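Local coordinates for Ras GTPase-activating-like protein IQGAP2 (Homo sapiens, PDB 5CJP), which probably binds GTP-loaded Rho-family GTPases through its Ras GAP-related domain, as related IQGAP proteins do, without acting as an efficient GTPase activator, at residues R182-V187 against G268-V273; Q275-N280 against N295-T300. One frame throughout, in Å; residues are numbered along the deposited sequence.

Contact 1. Residues R182-V187 against G268-V273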
ATOM      1  N   ARG E 182     -44.673  -7.355   3.330  1.00 60.03           N
ATOM      2  CA  ARG E 182     -44.472  -6.637   2.084  1.00 57.05           C
ATOM      3  C   ARG E 182     -42.993  -6.480   1.728  1.00 55.78           C
ATOM      4  O   ARG E 182     -42.599  -6.714   0.587  1.00 53.00           O
ATOM      5  CB  ARG E 182     -45.113  -5.265   2.202  1.00 57.81           C
ATOM      6  CG  ARG E 182     -45.961  -4.877   1.033  1.00 55.86           C
ATOM      7  CD  ARG E 182     -46.229  -3.398   1.101  1.00 57.20           C
ATOM      8  NE  ARG E 182     -44.970  -2.661   1.020  1.00 53.06           N
ATOM      9  CZ  ARG E 182     -44.460  -1.932   2.005  1.00 53.45           C
ATOM     10  NH1 ARG E 182     -45.095  -1.833   3.172  1.00 48.83           N
ATOM     11  NH2 ARG E 182     -43.316  -1.289   1.818  1.00 55.16           N
ATOM     12  N   VAL E 183     -42.181  -6.055   2.697  1.00 54.01           N
ATOM     13  CA  VAL E 183     -40.748  -5.889   2.456  1.00 52.28           C
ATOM     14  C   VAL E 183     -40.083  -7.241   2.295  1.00 52.28           C
ATOM     15  O   VAL E 183     -39.186  -7.405   1.484  1.00 52.79           O
ATOM     16  CB  VAL E 183     -40.049  -5.143   3.595  1.00 51.40           C
ATOM     17  CG1 VAL E 183     -39.778  -3.727   3.175  1.00 52.87           C
ATOM     18  CG2 VAL E 183     -40.902  -5.139   4.828  1.00 52.49           C
ATOM     19  N   THR E 184     -40.542  -8.217   3.064  1.00 51.11           N
ATOM     20  CA  THR E 184     -39.984  -9.552   2.996  1.00 49.58           C
ATOM     21  C   THR E 184     -40.157 -10.156   1.620  1.00 53.21           C
ATOM     22  O   THR E 184     -39.225 -10.752   1.081  1.00 53.31           O
ATOM     23  CB  THR E 184     -40.651 -10.489   4.014  1.00 46.32           C
ATOM     24  OG1 THR E 184     -40.437  -9.984   5.331  1.00 42.15           O
ATOM     25  CG2 THR E 184     -40.080 -11.888   3.920  1.00 37.71           C
ATOM     26  N   ASP E 185     -41.352 -10.010   1.051  1.00 56.35           N
ATOM     27  CA  ASP E 185     -41.632 -10.576  -0.264  1.00 57.70           C
ATOM     28  C   ASP E 185     -40.703  -9.955  -1.302  1.00 57.65           C
ATOM     29  O   ASP E 185     -40.268 -10.632  -2.238  1.00 56.50           O
ATOM     30  CB  ASP E 185     -43.101 -10.362  -0.663  1.00 59.79           C
ATOM     31  CG  ASP E 185     -43.602 -11.423  -1.648  1.00 60.36           C
ATOM     32  OD1 ASP E 185     -44.405 -11.080  -2.537  1.00 60.16           O
ATOM     33  OD2 ASP E 185     -43.204 -12.608  -1.527  1.00 60.85           O
ATOM     34  N   LYS E 186     -40.394  -8.670  -1.141  1.00 57.27           N
ATOM     35  CA  LYS E 186     -39.478  -8.011  -2.062  1.00 54.97           C
ATOM     36  C   LYS E 186     -38.108  -8.687  -1.959  1.00 53.13           C
ATOM     37  O   LYS E 186     -37.521  -9.054  -2.972  1.00 54.12           O
ATOM     38  CB  LYS E 186     -39.365  -6.520  -1.743  1.00 57.20           C
ATOM     39  CG  LYS E 186     -40.605  -5.722  -2.129  1.00 58.50           C
ATOM     40  CD  LYS E 186     -40.370  -4.225  -2.117  1.00 60.86           C
ATOM     41  CE  LYS E 186     -41.586  -3.505  -2.698  1.00 66.45           C
ATOM     42  NZ  LYS E 186     -41.439  -2.016  -2.756  1.00 67.44           N
ATOM     43  N   VAL E 187     -37.607  -8.875  -0.742  1.00 49.11           N
ATOM     44  CA  VAL E 187     -36.319  -9.529  -0.549  1.00 46.57           C
ATOM     45  C   VAL E 187     -36.334 -10.936  -1.131  1.00 46.45           C
ATOM     46  O   VAL E 187     -35.470 -11.309  -1.914  1.00 44.65           O
ATOM     47  CB  VAL E 187     -35.960  -9.652   0.935  1.00 44.61           C
ATOM     48  CG1 VAL E 187     -34.735 -10.517   1.088  1.00 42.88           C
ATOM     49  CG2 VAL E 187     -35.720  -8.272   1.535  1.00 43.00           C
ATOM     50  N   GLY E 268     -33.645  -6.937  10.531  1.00 45.13           N
ATOM     51  CA  GLY E 268     -33.621  -8.090  11.408  1.00 46.04           C
ATOM     52  C   GLY E 268     -34.940  -8.826  11.372  1.00 45.73           C
ATOM     53  O   GLY E 268     -34.965 -10.057  11.370  1.00 45.54           O
ATOM     54  N   SER E 269     -36.046  -8.090  11.343  1.00 45.63           N
ATOM     55  CA  SER E 269     -37.348  -8.748  11.300  1.00 45.23           C
ATOM     56  C   SER E 269     -37.525  -9.539  10.004  1.00 44.16           C
ATOM     57  O   SER E 269     -38.132 -10.616   9.992  1.00 41.35           O
ATOM     58  CB  SER E 269     -38.470  -7.724  11.451  1.00 45.47           C
ATOM     59  OG  SER E 269     -38.548  -7.252  12.786  1.00 43.59           O
ATOM     60  N   VAL E 270     -36.983  -9.017   8.913  1.00 43.08           N
ATOM     61  CA  VAL E 270     -37.122  -9.727   7.661  1.00 44.21           C
ATOM     62  C   VAL E 270     -36.347 -11.017   7.784  1.00 42.69           C
ATOM     63  O   VAL E 270     -36.844 -12.073   7.414  1.00 44.49           O
ATOM     64  CB  VAL E 270     -36.572  -8.933   6.471  1.00 45.17           C
ATOM     65  CG1 VAL E 270     -36.771  -9.739   5.204  1.00 45.35           C
ATOM     66  CG2 VAL E 270     -37.270  -7.588   6.357  1.00 44.71           C
ATOM     67  N   ALA E 271     -35.134 -10.933   8.321  1.00 42.46           N
ATOM     68  CA  ALA E 271     -34.290 -12.111   8.491  1.00 41.90           C
ATOM     69  C   ALA E 271     -34.958 -13.183   9.341  1.00 42.65           C
ATOM     70  O   ALA E 271     -34.798 -14.376   9.091  1.00 41.99           O
ATOM     71  CB  ALA E 271     -32.988 -11.719   9.106  1.00 41.17           C
ATOM     72  N   LYS E 272     -35.704 -12.758  10.354  1.00 43.79           N
ATOM     73  CA  LYS E 272     -36.375 -13.711  11.209  1.00 45.53           C
ATOM     74  C   LYS E 272     -37.471 -14.429  10.423  1.00 47.07           C
ATOM     75  O   LYS E 272     -37.551 -15.658  10.433  1.00 49.42           O
ATOM     76  CB  LYS E 272     -36.956 -13.014  12.437  1.00 46.04           C
ATOM     77  CG  LYS E 272     -37.503 -13.978  13.476  1.00 40.45           C
ATOM     78  CD  LYS E 272     -38.017 -13.235  14.671  1.00 42.37           C
ATOM     79  CE  LYS E 272     -38.729 -14.155  15.650  1.00 41.59           C
ATOM     80  NZ  LYS E 272     -39.389 -13.343  16.726  1.00 43.19           N
ATOM     81  N   VAL E 273     -38.310 -13.677   9.727  1.00 47.21           N
ATOM     82  CA  VAL E 273     -39.365 -14.318   8.949  1.00 45.53           C
ATOM     83  C   VAL E 273     -38.782 -15.276   7.920  1.00 48.29           C
ATOM     84  O   VAL E 273     -39.246 -16.403   7.784  1.00 47.93           O
ATOM     85  CB  VAL E 273     -40.241 -13.297   8.214  1.00 42.10           C
ATOM     86  CG1 VAL E 273     -41.220 -14.030   7.307  1.00 35.32           C
ATOM     87  CG2 VAL E 273     -40.997 -12.455   9.215  1.00 37.48           C
TER

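Contact 2. Residues Q275-N280 against N295-T300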
ATOM      1  N   GLN E 275     -35.842 -16.821   7.948  1.00 51.82           N
ATOM      2  CA  GLN E 275     -35.181 -17.968   8.578  1.00 51.23           C
ATOM      3  C   GLN E 275     -36.255 -19.017   8.781  1.00 50.93           C
ATOM      4  O   GLN E 275     -36.158 -20.125   8.274  1.00 50.89           O
ATOM      5  CB  GLN E 275     -34.625 -17.614   9.947  1.00 50.16           C
ATOM      6  CG  GLN E 275     -33.235 -18.160  10.289  1.00 46.20           C
ATOM      7  CD  GLN E 275     -32.961 -19.606   9.868  1.00 43.49           C
ATOM      8  OE1 GLN E 275     -32.959 -19.910   8.686  1.00 40.22           O
ATOM      9  NE2 GLN E 275     -32.699 -20.488  10.840  1.00 43.20           N
ATOM     10  N   HIS E 276     -37.291 -18.638   9.520  1.00 51.80           N
ATOM     11  CA  HIS E 276     -38.413 -19.529   9.801  1.00 53.85           C
ATOM     12  C   HIS E 276     -38.940 -20.227   8.559  1.00 53.46           C
ATOM     13  O   HIS E 276     -39.179 -21.437   8.580  1.00 52.19           O
ATOM     14  CB  HIS E 276     -39.539 -18.751  10.471  1.00 55.05           C
ATOM     15  CG  HIS E 276     -39.293 -18.486  11.920  1.00 57.31           C
ATOM     16  ND1 HIS E 276     -39.773 -19.307  12.920  1.00 57.65           N
ATOM     17  CD2 HIS E 276     -38.570 -17.523  12.539  1.00 56.76           C
ATOM     18  CE1 HIS E 276     -39.356 -18.860  14.089  1.00 56.89           C
ATOM     19  NE2 HIS E 276     -38.625 -17.779  13.888  1.00 55.71           N
ATOM     20  N   ALA E 277     -39.119 -19.466   7.482  1.00 53.41           N
ATOM     21  CA  ALA E 277     -39.611 -20.032   6.234  1.00 52.07           C
ATOM     22  C   ALA E 277     -38.620 -21.046   5.693  1.00 52.18           C
ATOM     23  O   ALA E 277     -38.998 -22.159   5.349  1.00 51.76           O
ATOM     24  CB  ALA E 277     -39.837 -18.943   5.224  1.00 51.29           C
ATOM     25  N   ALA E 278     -37.347 -20.669   5.633  1.00 53.21           N
ATOM     26  CA  ALA E 278     -36.326 -21.571   5.109  1.00 54.77           C
ATOM     27  C   ALA E 278     -36.208 -22.840   5.941  1.00 56.28           C
ATOM     28  O   ALA E 278     -35.866 -23.903   5.423  1.00 55.21           O
ATOM     29  CB  ALA E 278     -34.990 -20.868   5.049  1.00 53.71           C
ATOM     30  N   SER E 279     -36.505 -22.730   7.232  1.00 59.01           N
ATOM     31  CA  SER E 279     -36.414 -23.873   8.122  1.00 61.69           C
ATOM     32  C   SER E 279     -37.768 -24.517   8.401  1.00 61.61           C
ATOM     33  O   SER E 279     -37.885 -25.367   9.280  1.00 61.10           O
ATOM     34  CB  SER E 279     -35.739 -23.456   9.433  1.00 64.01           C
ATOM     35  OG  SER E 279     -36.426 -22.389  10.056  1.00 64.25           O
ATOM     36  N   ASN E 280     -38.779 -24.117   7.633  1.00 62.21           N
ATOM     37  CA  ASN E 280     -40.145 -24.633   7.771  1.00 62.07           C
ATOM     38  C   ASN E 280     -40.676 -24.572   9.212  1.00 62.94           C
ATOM     39  O   ASN E 280     -41.245 -25.538   9.717  1.00 61.12           O
ATOM     40  CB  ASN E 280     -40.219 -26.076   7.266  1.00 59.49           C
ATOM     41  CG  ASN E 280     -41.640 -26.500   6.902  1.00 55.99           C
ATOM     42  OD1 ASN E 280     -42.605 -25.775   7.152  1.00 54.80           O
ATOM     43  ND2 ASN E 280     -41.769 -27.674   6.299  1.00 52.41           N
ATOM     44  N   ASN E 295     -49.293 -18.799   6.958  1.00 74.58           N
ATOM     45  CA  ASN E 295     -49.710 -19.206   5.628  1.00 79.22           C
ATOM     46  C   ASN E 295     -48.633 -18.762   4.654  1.00 73.81           C
ATOM     47  O   ASN E 295     -48.261 -19.505   3.751  1.00 70.67           O
ATOM     48  CB  ASN E 295     -51.048 -18.563   5.266  1.00 95.79           C
ATOM     49  CG  ASN E 295     -52.159 -18.968   6.213  1.00111.21           C
ATOM     50  OD1 ASN E 295     -52.472 -20.151   6.343  1.00121.09           O
ATOM     51  ND2 ASN E 295     -52.761 -17.988   6.879  1.00121.32           N
ATOM     52  N   TYR E 296     -48.128 -17.546   4.850  1.00 69.20           N
ATOM     53  CA  TYR E 296     -47.073 -17.014   3.993  1.00 66.26           C
ATOM     54  C   TYR E 296     -45.792 -17.809   4.219  1.00 64.97           C
ATOM     55  O   TYR E 296     -45.068 -18.117   3.272  1.00 67.35           O
ATOM     56  CB  TYR E 296     -46.820 -15.529   4.299  1.00 61.33           C
ATOM     57  CG  TYR E 296     -45.618 -14.919   3.581  1.00 54.02           C
ATOM     58  CD1 TYR E 296     -45.609 -14.743   2.195  1.00 50.15           C
ATOM     59  CD2 TYR E 296     -44.503 -14.482   4.301  1.00 51.49           C
ATOM     60  CE1 TYR E 296     -44.515 -14.137   1.540  1.00 48.23           C
ATOM     61  CE2 TYR E 296     -43.404 -13.873   3.659  1.00 48.61           C
ATOM     62  CZ  TYR E 296     -43.416 -13.700   2.283  1.00 48.96           C
ATOM     63  OH  TYR E 296     -42.349 -13.062   1.666  1.00 46.55           O
ATOM     64  N   LEU E 297     -45.519 -18.140   5.475  1.00 60.99           N
ATOM     65  CA  LEU E 297     -44.329 -18.897   5.809  1.00 58.16           C
ATOM     66  C   LEU E 297     -44.285 -20.226   5.092  1.00 55.60           C
ATOM     67  O   LEU E 297     -43.234 -20.640   4.639  1.00 55.34           O
ATOM     68  CB  LEU E 297     -44.244 -19.136   7.319  1.00 56.73           C
ATOM     69  CG  LEU E 297     -43.854 -17.930   8.167  1.00 53.85           C
ATOM     70  CD1 LEU E 297     -43.813 -18.302   9.644  1.00 54.16           C
ATOM     71  CD2 LEU E 297     -42.513 -17.437   7.708  1.00 53.73           C
ATOM     72  N   SER E 298     -45.425 -20.896   4.991  1.00 54.06           N
ATOM     73  CA  SER E 298     -45.475 -22.202   4.339  1.00 55.40           C
ATOM     74  C   SER E 298     -45.353 -22.136   2.827  1.00 55.57           C
ATOM     75  O   SER E 298     -44.938 -23.098   2.195  1.00 52.86           O
ATOM     76  CB  SER E 298     -46.767 -22.931   4.706  1.00 54.92           C
ATOM     77  OG  SER E 298     -46.915 -23.011   6.106  1.00 52.77           O
ATOM     78  N   GLU E 299     -45.734 -21.008   2.242  1.00 59.83           N
ATOM     79  CA  GLU E 299     -45.633 -20.843   0.796  1.00 64.68           C
ATOM     80  C   GLU E 299     -44.176 -20.502   0.504  1.00 61.43           C
ATOM     81  O   GLU E 299     -43.566 -21.030  -0.432  1.00 59.28           O
ATOM     82  CB  GLU E 299     -46.528 -19.698   0.313  1.00 74.88           C
ATOM     83  CG  GLU E 299     -47.987 -19.820   0.712  1.00 84.78           C
ATOM     84  CD  GLU E 299     -48.831 -18.653   0.208  1.00 91.42           C
ATOM     85  OE1 GLU E 299     -48.460 -17.483   0.465  1.00 93.87           O
ATOM     86  OE2 GLU E 299     -49.871 -18.909  -0.442  1.00 93.20           O
ATOM     87  N   THR E 300     -43.635 -19.613   1.331  1.00 57.21           N
ATOM     88  CA  THR E 300     -42.259 -19.181   1.195  1.00 53.01           C
ATOM     89  C   THR E 300     -41.300 -20.346   1.359  1.00 52.39           C
ATOM     90  O   THR E 300     -40.298 -20.432   0.646  1.00 51.76           O
ATOM     91  CB  THR E 300     -41.940 -18.087   2.206  1.00 52.02           C
ATOM     92  OG1 THR E 300     -42.763 -16.942   1.932  1.00 48.48           O
ATOM     93  CG2 THR E 300     -40.478 -17.695   2.112  1.00 47.97           C
TER

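Contact 1. Residues R182-V187 against G268-V273
Thr184 and Val270 come together where two helix segments cross at -69°, their axes approaching to 9.6 Å and the two CA atoms to 5.5 Å. The side chains interdigitate at this point rather than meeting end on: Thr184 and Val270 pass alongside each other, pointing oppositely, with Val270 CG1 3.7 Å from Thr184 OG1. The hydrogen bond of that hydroxyl is to Leu180 O, one turn back in its own helix, and its contact with the apolar Val270 is van der Waals only. With OG1 beside the backbone N (chi1 -61°), the methyl CG2 is set anti to that N and reaches Val273 CG1 at 4.2 Å. The same Val270 CG1 also meets Val187 CG2, 4.1 Å away, and thus bridges two successive turns of the facing helix. All four residues are buried. The case illustrates how beta-branched side chains pack at a steep helix crossing in this alpha-helical GAP-related domain. Behind Val187 stand Val117 and Ile121 of helix 111-123 and Ile242 of helix 222-243, while on helix 261-278 Ala271 turns away toward Asn239 and Val243 of helix 222-243.

Contact 2. Residues Q275-N280 against N295-T300
Two groups of Thr300 grip one backbone oxygen, Tyr296 O: the amide through Thr300 N at 2.8 Å, and the hydroxyl through Thr300 OG1 at 2.9 Å. The hydroxyl bond is bent, with an angle of 136° at the carbonyl oxygen, and its donor rises 44° out of the carbonyl plane. The same OG1 also lies over the centre of one face of the Tyr296 ring. Because the hydroxyl is turned back beside its own backbone N, CG2 is left anti to that N and faces the other helix, where it packs on Ala277 CB at 3.4 Å. Ala277 is the hub of the contact. Leu297, one turn before Thr300, has its CG beside its own backbone N and brings its CD2 branch 3.9 Å from Ala277 CB, also brushing His276 CB at 4.3 Å. Phe304, one turn beyond Thr300, adds an aromatic side chain against Ala277.

Helix 261-278 ends here in a Schellman motif: Asn280 takes a positive phi of 51°, Asn280 N bonds to Ala277 O at 3.0 Å, and Lys281 N bonds to His276 O. The His276 ring belongs to this turn as well, since ND1 bonds to Lys281 O and the ring meets Phe283 edge-to-face. The polar bonds thus lie within each helix, at its end or with its other neighbours, and none of them joins the two segments. Between these segments the touching atoms are mostly methyl and methylene carbons round Ala277 CB, with Leu297 O also against it at 3.8 Å.

Helix 261-278 serves both contacts in series, meeting helix 167-193 in contact 1 and, near its C-terminal end, helix 294-311 in contact 2. Their centres are 11 Å apart, and they touch directly. Tyr296 makes much of the connection: its OH packs 3.4 Å from Thr184 CG2 and forms a weak hydrogen bond with Asp185 OD2. Leu297 CD2 makes another, 3.4 Å from Val273 O. The contacts thus run into one another, largely buried, where the three helices meet. A GTP of the assembly, not the one held by Asn57, Arg59, Glu60 and Tyr326, lies about 10 Å from the His276 side chain. The chain of another protein packs on helix 261-278 at Ser269 and Gln275, which make neither contact.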